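Local coordinates for segregation and condensation protein B (Chlorobium tepidum TLS, PDB 1T6S), which probably takes part in chromosome partitioning during cell division, as the ScpB partner of the SMC-ScpA condensation complex, at residues 121-125 and 126-130. Sequence-based numbering, arbitrary orientation.
With NO3 (nitrate ion), chain C.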
# COMPACT_ATOMS: atom_id res chain seq x y z
N SER A 121 -0.04 -21.61 3.75
CA SER A 121 -0.85 -22.70 3.21
C SER A 121 -0.30 -23.41 1.96
O SER A 121 -0.20 -24.64 1.95
CB SER A 121 -2.28 -22.20 2.96
N PRO A 122 0.07 -22.67 0.90
CA PRO A 122 0.09 -21.23 0.63
C PRO A 122 -1.22 -20.67 0.07
O PRO A 122 -2.26 -21.31 0.14
CB PRO A 122 1.21 -21.10 -0.38
CG PRO A 122 0.95 -22.28 -1.25
CD PRO A 122 0.71 -23.40 -0.22
N ASP A 123 -1.14 -19.47 -0.50
CA ASP A 123 -2.33 -18.80 -1.03
C ASP A 123 -2.09 -18.10 -2.37
O ASP A 123 -1.18 -18.47 -3.13
CB ASP A 123 -2.81 -17.78 0.01
CG ASP A 123 -1.78 -16.71 0.31
OD1 ASP A 123 -2.00 -15.91 1.25
OD2 ASP A 123 -0.74 -16.66 -0.39
N TYR A 124 -2.91 -17.09 -2.68
CA TYR A 124 -2.77 -16.37 -3.93
C TYR A 124 -2.23 -14.96 -3.74
O TYR A 124 -2.46 -14.09 -4.58
CB TYR A 124 -4.11 -16.26 -4.67
CG TYR A 124 -4.75 -17.59 -5.01
CD1 TYR A 124 -5.77 -18.12 -4.21
CD2 TYR A 124 -4.35 -18.31 -6.14
CE1 TYR A 124 -6.37 -19.33 -4.53
CE2 TYR A 124 -4.95 -19.53 -6.46
CZ TYR A 124 -5.96 -20.03 -5.65
OH TYR A 124 -6.57 -21.22 -5.96
N SER A 125 -1.52 -14.71 -2.65
CA SER A 125 -1.00 -13.37 -2.41
C SER A 125 -0.10 -12.85 -3.51
O SER A 125 -0.17 -11.68 -3.88
CB SER A 125 -0.29 -13.33 -1.06
OG SER A 125 -1.24 -13.37 -0.01
N ILE A 126 0.76 -13.71 -4.05
CA ILE A 126 1.63 -13.26 -5.14
C ILE A 126 0.80 -12.81 -6.33
O ILE A 126 1.08 -11.76 -6.92
CB ILE A 126 2.59 -14.37 -5.61
CG1 ILE A 126 3.73 -14.53 -4.61
CG2 ILE A 126 3.14 -14.04 -7.01
CD1 ILE A 126 3.30 -15.13 -3.32
N ASP A 127 -0.21 -13.60 -6.71
CA ASP A 127 -1.03 -13.21 -7.85
C ASP A 127 -1.73 -11.88 -7.56
O ASP A 127 -1.81 -11.01 -8.44
CB ASP A 127 -2.10 -14.26 -8.17
CG ASP A 127 -1.54 -15.47 -8.91
OD1 ASP A 127 -0.51 -15.33 -9.61
OD2 ASP A 127 -2.13 -16.56 -8.80
N ARG A 128 -2.23 -11.71 -6.34
CA ARG A 128 -2.92 -10.48 -5.98
C ARG A 128 -1.98 -9.28 -6.04
O ARG A 128 -2.34 -8.23 -6.58
CB ARG A 128 -3.55 -10.61 -4.58
CG ARG A 128 -4.61 -11.69 -4.49
CD ARG A 128 -5.54 -11.49 -3.30
NE ARG A 128 -4.83 -11.50 -2.02
CZ ARG A 128 -4.51 -12.59 -1.33
NH1 ARG A 128 -4.85 -13.79 -1.79
NH2 ARG A 128 -3.85 -12.47 -0.18
N LEU A 129 -0.76 -9.46 -5.55
CA LEU A 129 0.21 -8.37 -5.55
C LEU A 129 0.68 -8.04 -6.97
O LEU A 129 0.93 -6.87 -7.29
CB LEU A 129 1.40 -8.73 -4.63
CG LEU A 129 1.05 -8.81 -3.13
CD1 LEU A 129 2.24 -9.31 -2.33
CD2 LEU A 129 0.64 -7.41 -2.64
N LEU A 130 0.76 -9.05 -7.83
CA LEU A 130 1.15 -8.81 -9.22
C LEU A 130 0.04 -8.05 -9.95
O LEU A 130 0.32 -7.13 -10.71
CB LEU A 130 1.43 -10.14 -9.94
CG LEU A 130 2.76 -10.85 -9.65
CD1 LEU A 130 2.65 -12.31 -10.05
CD2 LEU A 130 3.91 -10.16 -10.39
N NO3 C . 0.46 -16.99 -5.16
O1 NO3 C . 0.93 -18.11 -5.46
O2 NO3 C . 0.75 -16.56 -4.08
O3 NO3 C . -0.24 -16.45 -5.96
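A bend in Arg128 at chi3 (-60°) folds its guanidinium back over the start of its own helix, where Ser125 turns OG to the side of its backbone N (chi1 -73°). NH2 of Arg128 and OG of Ser125 come to 2.8 Å, at an angle too poor for a hydrogen bond. The site is the N-terminal end of helix 125-131 in a winged helix-turn-helix domain, with Tyr124 at the N-cap position. One guanidinium face lies over CA of Ser125.

The turn into the helix is an Asx turn. OD2 of Asp123 accepts from N of Ser125 at 3.1 Å and 167°, and OD1 of Asp123 takes the hydroxyl of Ser125 at 2.9 Å. Both donors sit above the carboxylate plane. Arg128 NH2 is 4.2 Å from OD1 of Asp123, beyond a salt bridge, with the two flat groups almost perpendicular. The positive charge probably still favours the ionised aspartate. Side chains of helix 87-106 also pack here: Ser95 against Asp123, Met96 against Arg128.

The first helical turn closes with N of Arg128 on O of Tyr124 and N of Leu129 on O of Ser125. OD2 of Asp127 lies at the edge of the Tyr124 ring, near its plane, 3.9 Å from CD2 of Tyr124.

A nitrate, probably from the crystallisation liquor, sits at the helix start, consistent with the pull of the helix dipole on an anion. Lys111 NZ also binds it. The nitrate O2 accepts from N of Ile126 at 2.9 Å. The nitrate O3 accepts from N of Asp127, also at 2.9 Å.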